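Aldo-keto Reductase, OXIDOREDUCTASE (PDB 5T79) binds NADPH and probably acts as an NADPH-dependent aldo-keto reductase, with use in the biocatalytic conversion of 3-hydroxybutanal to 1,3-butanediol. Local coordinates at residues S222-L234 / Q254-N267. Sequence-based numbering, arbitrary orientation. Where two conformers were deposited one is given.
Sequences SPLAGGQLTDRYL and QITADKLEKVRRLN. With NDP (NADPH dihydro-nicotinamide-adenine-dinucleotide phosphate), chain E.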
loop_
_atom_site.group_PDB
_atom_site.type_symbol
_atom_site.label_atom_id
_atom_site.label_comp_id
_atom_site.label_asym_id
_atom_site.label_seq_id
_atom_site.Cartn_x
_atom_site.Cartn_y
_atom_site.Cartn_z
ATOM N N SER A 222 6.151 -2.244 0.026
ATOM C CA SER A 222 7.517 -2.611 0.442
ATOM C C SER A 222 8.510 -1.505 -0.008
ATOM O O SER A 222 9.545 -1.803 -0.622
ATOM C CB SER A 222 7.920 -3.987 -0.091
ATOM O OG SER A 222 9.012 -4.473 0.671
ATOM N N PRO A 223 8.209 -0.206 0.264
ATOM C CA PRO A 223 9.128 0.867 -0.187
ATOM C C PRO A 223 10.446 0.917 0.584
ATOM O O PRO A 223 11.371 1.623 0.173
ATOM C CB PRO A 223 8.314 2.129 0.061
ATOM C CG PRO A 223 7.493 1.793 1.294
ATOM C CD PRO A 223 7.055 0.375 0.997
ATOM N N LEU A 224 10.528 0.169 1.709
ATOM C CA LEU A 224 11.752 0.068 2.505
ATOM C C LEU A 224 12.334 -1.336 2.350
ATOM O O LEU A 224 13.175 -1.749 3.152
ATOM C CB LEU A 224 11.504 0.417 3.996
ATOM C CG LEU A 224 10.995 1.843 4.279
ATOM C CD1 LEU A 224 10.793 2.071 5.774
ATOM C CD2 LEU A 224 11.952 2.894 3.735
ATOM N N ALA A 225 11.916 -2.057 1.283
ATOM C CA ALA A 225 12.366 -3.431 0.979
ATOM C C ALA A 225 12.233 -4.329 2.236
ATOM O O ALA A 225 13.180 -5.028 2.622
ATOM C CB ALA A 225 13.809 -3.423 0.447
ATOM N N GLY A 226 11.064 -4.229 2.884
ATOM C CA GLY A 226 10.710 -4.979 4.088
ATOM C C GLY A 226 11.502 -4.610 5.329
ATOM O O GLY A 226 11.615 -5.415 6.256
ATOM N N GLY A 227 12.058 -3.402 5.345
ATOM C CA GLY A 227 12.858 -2.925 6.462
ATOM C C GLY A 227 14.357 -2.925 6.216
ATOM O O GLY A 227 15.104 -2.450 7.072
ATOM N N GLN A 228 14.831 -3.446 5.054
ATOM C CA GLN A 228 16.278 -3.420 4.742
ATOM C C GLN A 228 16.795 -1.986 4.599
ATOM O O GLN A 228 17.899 -1.659 5.057
ATOM C CB GLN A 228 16.577 -4.177 3.443
ATOM C CG GLN A 228 16.511 -5.700 3.602
ATOM C CD GLN A 228 16.762 -6.441 2.309
ATOM O OE1 GLN A 228 16.896 -5.855 1.227
ATOM N NE2 GLN A 228 16.839 -7.763 2.396
ATOM N N LEU A 229 15.969 -1.117 4.001
ATOM C CA LEU A 229 16.335 0.278 3.742
ATOM C C LEU A 229 16.037 1.160 4.966
ATOM O O LEU A 229 15.313 2.155 4.879
ATOM C CB LEU A 229 15.609 0.776 2.467
ATOM C CG LEU A 229 16.097 0.147 1.144
ATOM C CD1 LEU A 229 15.057 0.292 0.054
ATOM C CD2 LEU A 229 17.427 0.759 0.690
ATOM N N THR A 230 16.580 0.750 6.128
ATOM C CA THR A 230 16.420 1.429 7.421
ATOM C C THR A 230 17.717 1.302 8.223
ATOM O O THR A 230 18.742 0.859 7.681
ATOM C CB THR A 230 15.228 0.842 8.239
ATOM O OG1 THR A 230 15.579 -0.452 8.736
ATOM C CG2 THR A 230 13.918 0.768 7.456
ATOM N N ASP A 231 17.633 1.633 9.529
ATOM C CA ASP A 231 18.681 1.528 10.549
ATOM C C ASP A 231 18.863 0.107 11.043
ATOM O O ASP A 231 19.922 -0.204 11.584
ATOM C CB ASP A 231 18.303 2.399 11.770
ATOM C CG ASP A 231 18.840 3.808 11.759
ATOM O OD1 ASP A 231 19.729 4.097 10.933
ATOM O OD2 ASP A 231 18.395 4.619 12.601
ATOM N N ARG A 232 17.808 -0.734 10.910
ATOM C CA ARG A 232 17.709 -2.107 11.426
ATOM C C ARG A 232 19.022 -2.912 11.371
ATOM O O ARG A 232 19.449 -3.411 12.414
ATOM C CB ARG A 232 16.592 -2.892 10.711
ATOM C CG ARG A 232 16.189 -4.178 11.443
ATOM C CD ARG A 232 15.317 -5.082 10.600
ATOM N NE ARG A 232 13.916 -4.662 10.601
ATOM C CZ ARG A 232 13.043 -4.954 9.641
ATOM N NH1 ARG A 232 13.420 -5.658 8.579
ATOM N NH2 ARG A 232 11.788 -4.535 9.729
ATOM N N TYR A 233 19.658 -3.027 10.186
ATOM C CA TYR A 233 20.858 -3.860 10.040
ATOM C C TYR A 233 22.175 -3.067 10.079
ATOM O O TYR A 233 23.223 -3.628 9.728
ATOM C CB TYR A 233 20.773 -4.696 8.752
ATOM C CG TYR A 233 19.502 -5.513 8.646
ATOM C CD1 TYR A 233 19.254 -6.572 9.519
ATOM C CD2 TYR A 233 18.559 -5.246 7.661
ATOM C CE1 TYR A 233 18.088 -7.330 9.425
ATOM C CE2 TYR A 233 17.392 -6.001 7.554
ATOM C CZ TYR A 233 17.161 -7.042 8.437
ATOM O OH TYR A 233 16.006 -7.774 8.342
ATOM N N LEU A 234 22.141 -1.804 10.565
ATOM C CA LEU A 234 23.345 -0.964 10.684
ATOM C C LEU A 234 23.862 -0.913 12.124
ATOM O O LEU A 234 23.432 -1.691 12.972
ATOM C CB LEU A 234 23.083 0.467 10.185
ATOM C CG LEU A 234 22.589 0.619 8.749
ATOM C CD1 LEU A 234 21.917 1.955 8.558
ATOM C CD2 LEU A 234 23.715 0.437 7.749
ATOM N N GLN A 254 17.271 -12.132 6.026
ATOM C CA GLN A 254 17.235 -10.770 6.548
ATOM C C GLN A 254 17.843 -9.738 5.581
ATOM O O GLN A 254 17.166 -8.804 5.175
ATOM C CB GLN A 254 17.958 -10.727 7.886
ATOM C CG GLN A 254 17.277 -11.531 8.967
ATOM C CD GLN A 254 18.101 -11.606 10.229
ATOM O OE1 GLN A 254 19.001 -12.427 10.342
ATOM N NE2 GLN A 254 17.786 -10.754 11.191
ATOM N N ILE A 255 19.065 -10.007 5.119
ATOM C CA ILE A 255 19.789 -9.172 4.144
ATOM C C ILE A 255 21.037 -9.926 3.636
ATOM O O ILE A 255 21.709 -10.577 4.436
ATOM C CB ILE A 255 20.151 -7.774 4.761
ATOM C CG1 ILE A 255 20.555 -6.757 3.672
ATOM C CG2 ILE A 255 21.202 -7.841 5.901
ATOM C CD1 ILE A 255 20.343 -5.301 4.070
ATOM N N THR A 256 21.343 -9.832 2.320
ATOM C CA THR A 256 22.557 -10.442 1.743
ATOM C C THR A 256 23.755 -9.510 2.003
ATOM O O THR A 256 23.554 -8.343 2.364
ATOM C CB THR A 256 22.416 -10.726 0.228
ATOM O OG1 THR A 256 22.308 -9.490 -0.480
ATOM C CG2 THR A 256 21.262 -11.672 -0.120
ATOM N N ALA A 257 24.987 -10.014 1.808
ATOM C CA ALA A 257 26.207 -9.213 1.997
ATOM C C ALA A 257 26.245 -8.015 1.045
ATOM O O ALA A 257 26.559 -6.905 1.496
ATOM C CB ALA A 257 27.452 -10.073 1.803
ATOM N N ASP A 258 25.916 -8.233 -0.244
ATOM C CA ASP A 258 25.911 -7.195 -1.278
ATOM C C ASP A 258 24.862 -6.118 -0.992
ATOM O O ASP A 258 25.136 -4.938 -1.198
ATOM C CB ASP A 258 25.693 -7.811 -2.670
ATOM C CG ASP A 258 26.929 -8.469 -3.272
ATOM O OD1 ASP A 258 28.003 -8.435 -2.619
ATOM O OD2 ASP A 258 26.827 -9.011 -4.396
ATOM N N LYS A 259 23.684 -6.515 -0.492
ATOM C CA LYS A 259 22.611 -5.572 -0.151
ATOM C C LYS A 259 22.991 -4.785 1.131
ATOM O O LYS A 259 22.689 -3.595 1.228
ATOM C CB LYS A 259 21.274 -6.310 0.017
ATOM C CG LYS A 259 20.186 -5.832 -0.934
ATOM C CD LYS A 259 20.157 -6.580 -2.249
ATOM C CE LYS A 259 18.993 -6.135 -3.098
ATOM N NZ LYS A 259 18.834 -6.981 -4.307
ATOM N N LEU A 260 23.684 -5.441 2.092
ATOM C CA LEU A 260 24.102 -4.776 3.327
ATOM C C LEU A 260 25.110 -3.659 3.013
ATOM O O LEU A 260 24.992 -2.569 3.579
ATOM C CB LEU A 260 24.668 -5.783 4.341
ATOM C CG LEU A 260 25.093 -5.236 5.728
ATOM C CD1 LEU A 260 23.907 -4.611 6.496
ATOM C CD2 LEU A 260 25.751 -6.335 6.557
ATOM N N GLU A 261 26.041 -3.903 2.062
ATOM C CA GLU A 261 27.005 -2.896 1.617
ATOM C C GLU A 261 26.283 -1.730 0.918
ATOM O O GLU A 261 26.680 -0.587 1.111
ATOM C CB GLU A 261 28.058 -3.514 0.691
ATOM C CG GLU A 261 29.264 -2.624 0.405
ATOM C CD GLU A 261 29.997 -2.036 1.600
ATOM O OE1 GLU A 261 30.310 -2.793 2.550
ATOM O OE2 GLU A 261 30.264 -0.811 1.581
ATOM N N LYS A 262 25.206 -2.012 0.140
ATOM C CA LYS A 262 24.448 -0.957 -0.539
ATOM C C LYS A 262 23.711 -0.107 0.494
ATOM O O LYS A 262 23.783 1.123 0.419
ATOM C CB LYS A 262 23.496 -1.532 -1.596
ATOM C CG LYS A 262 24.259 -2.065 -2.815
ATOM C CD LYS A 262 23.379 -2.861 -3.755
ATOM C CE LYS A 262 24.180 -3.371 -4.928
ATOM N NZ LYS A 262 23.365 -4.246 -5.814
ATOM N N VAL A 263 23.104 -0.752 1.511
ATOM C CA VAL A 263 22.385 -0.069 2.603
ATOM C C VAL A 263 23.351 0.881 3.333
ATOM O O VAL A 263 23.001 2.033 3.588
ATOM C CB VAL A 263 21.709 -1.095 3.561
ATOM C CG1 VAL A 263 21.344 -0.477 4.914
ATOM C CG2 VAL A 263 20.471 -1.713 2.900
ATOM N N ARG A 264 24.556 0.409 3.649
ATOM C CA ARG A 264 25.559 1.233 4.331
ATOM C C ARG A 264 25.894 2.488 3.524
ATOM O O ARG A 264 25.947 3.580 4.094
ATOM C CB ARG A 264 26.842 0.413 4.596
ATOM C CG ARG A 264 26.678 -0.635 5.695
ATOM C CD ARG A 264 27.967 -1.396 5.959
ATOM N NE ARG A 264 27.898 -2.155 7.209
ATOM C CZ ARG A 264 28.154 -3.455 7.318
ATOM N NH1 ARG A 264 28.498 -4.164 6.248
ATOM N NH2 ARG A 264 28.069 -4.055 8.496
ATOM N N ARG A 265 26.109 2.338 2.207
ATOM C CA ARG A 265 26.488 3.455 1.328
ATOM C C ARG A 265 25.317 4.392 1.099
ATOM O O ARG A 265 25.523 5.598 1.052
ATOM C CB ARG A 265 27.035 2.951 -0.016
ATOM C CG ARG A 265 28.358 2.188 0.094
ATOM C CD ARG A 265 28.806 1.726 -1.276
ATOM N NE ARG A 265 30.131 1.106 -1.252
ATOM C CZ ARG A 265 30.821 0.772 -2.340
ATOM N NH1 ARG A 265 30.321 1.001 -3.549
ATOM N NH2 ARG A 265 32.021 0.219 -2.228
ATOM N N LEU A 266 24.085 3.851 0.978
ATOM C CA LEU A 266 22.896 4.682 0.820
ATOM C C LEU A 266 22.657 5.492 2.096
ATOM O O LEU A 266 22.281 6.659 2.010
ATOM C CB LEU A 266 21.657 3.818 0.469
ATOM C CG LEU A 266 21.626 3.235 -0.947
ATOM C CD1 LEU A 266 20.579 2.128 -1.052
ATOM C CD2 LEU A 266 21.386 4.320 -2.003
ATOM N N ASN A 267 22.910 4.887 3.285
ATOM C CA ASN A 267 22.756 5.585 4.571
ATOM C C ASN A 267 23.748 6.772 4.688
ATOM O O ASN A 267 23.408 7.796 5.286
ATOM C CB ASN A 267 22.943 4.612 5.733
ATOM C CG ASN A 267 22.604 5.211 7.073
ATOM O OD1 ASN A 267 21.569 5.874 7.252
ATOM N ND2 ASN A 267 23.487 5.008 8.039
HETATM P PA NDP E . 8.066 -1.310 4.602
HETATM O O1A NDP E . 7.715 0.135 4.791
HETATM O O2A NDP E . 8.853 -1.842 3.490
HETATM O O5B NDP E . 8.783 -1.914 5.910
HETATM C C5B NDP E . 7.970 -1.883 7.101
HETATM C C4B NDP E . 8.702 -2.473 8.274
HETATM O O4B NDP E . 10.038 -1.924 8.335
HETATM C C3B NDP E . 8.045 -2.168 9.619
HETATM O O3B NDP E . 7.164 -3.225 9.993
HETATM C C2B NDP E . 9.229 -2.005 10.563
HETATM O O2B NDP E . 9.642 -3.276 11.110
HETATM C C1B NDP E . 10.331 -1.474 9.643
HETATM N N9A NDP E . 10.452 -0.020 9.611
HETATM C C8A NDP E . 9.610 0.881 9.014
HETATM N N7A NDP E . 9.984 2.132 9.146
HETATM C C5A NDP E . 11.152 2.048 9.889
HETATM C C6A NDP E . 12.010 3.030 10.425
HETATM N N6A NDP E . 11.896 4.338 10.170
HETATM N N1A NDP E . 13.038 2.610 11.196
HETATM C C2A NDP E . 13.222 1.296 11.369
HETATM N N3A NDP E . 12.495 0.280 10.895
HETATM C C4A NDP E . 11.456 0.726 10.176
HETATM O O3 NDP E . 6.588 -1.874 4.486
HETATM P PN NDP E . 6.177 -3.395 4.211
HETATM O O1N NDP E . 5.845 -3.818 5.595
HETATM O O2N NDP E . 7.214 -4.168 3.409
HETATM O O5D NDP E . 4.887 -3.457 3.226
HETATM C C5D NDP E . 4.171 -2.208 3.022
HETATM C C4D NDP E . 2.682 -2.448 2.927
HETATM O O4D NDP E . 2.368 -2.914 1.602
HETATM C C3D NDP E . 2.095 -3.490 3.862
HETATM O O3D NDP E . 1.868 -2.939 5.150
HETATM C C2D NDP E . 0.846 -3.957 3.102
HETATM O O2D NDP E . -0.373 -3.251 3.330
HETATM C C1D NDP E . 1.296 -3.833 1.643
HETATM N N1N NDP E . 1.805 -5.096 1.072
HETATM C C2N NDP E . 1.141 -5.582 -0.054
HETATM C C3N NDP E . 1.504 -6.718 -0.675
HETATM C C7N NDP E . 0.932 -7.020 -2.034
HETATM O O7N NDP E . 1.259 -8.113 -2.521
HETATM N N7N NDP E . 0.090 -6.187 -2.648
HETATM C C4N NDP E . 2.505 -7.635 -0.025
HETATM C C5N NDP E . 3.329 -6.926 0.996
HETATM C C6N NDP E . 2.980 -5.766 1.516
HETATM P P2B NDP E . 10.012 -3.645 12.648
HETATM O O1X NDP E . 9.144 -4.647 13.314
HETATM O O2X NDP E . 11.452 -4.111 12.488
HETATM O O3X NDP E . 10.050 -2.299 13.362
HETATM O O HOH W 1 18.861 -9.366 0.666
HETATM O O HOH W 2 19.424 5.957 8.918
HETATM O O HOH W 3 22.779 5.739 10.906
HETATM O O HOH W 4 14.422 -8.279 5.301
#
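The carbonyl oxygen of Gln254 is gripped from two sources: Gln228 NE2 donates to Gln254 O at 3.0 Å with an N-H...O angle of 159°, and a water donates a second bond. The acceptor lies near the amide plane of Gln228, while the donor is tilted 34° from the carbonyl plane. The Gln228 chain, extended beyond CG (chi2 178°), carries the amide to Gln254 O, and Gln228 CG lies 3.9 Å from Ile255 CD1. Another water, weakly bonded to Gln228 NE2, links this amide to Thr256 N, just where Thr256 OG1 caps helix 257-272 by accepting from Lys259 N.

Tyr233 illustrates how one ring can join a cofactor-binding residue to the turn that leads into a helix. Ile255 CG2 makes a CH-pi contact over one face, 4.2 Å from the centroid, and Arg232 CD sits over the opposite face, away from the ring centre. In this aldo-keto reductase, a TIM-barrel enzyme, the loop after strand 217-220 lines the diphosphate and adenosine side of the NADPH pocket. Arg232 NH2 donates to the phosphate oxygen O2X and to the ester oxygen O2B that joins this phosphate to the ribose, each at 2.8 Å, and NH1 to Gly226 O, so the guanidinium is held from the cofactor and from its own loop. Leu260 CD1 touches Tyr233 CB.

Further along the helix, Val263 CG2 packs 3.4 Å from Gln228 O and CG1 meets Leu234 CD2. The other branch of the poorly ordered Leu234, CD1, rests against the amide of Asn267. Leu229 CD2 reaches Leu266 CD1 at 3.9 Å, and Phe199 also packs on Leu229 and Val263. Near the surface, a water lies within hydrogen-bonding distance of Asp231 OD1 and Asn267 OD1 and probably donates to one or both.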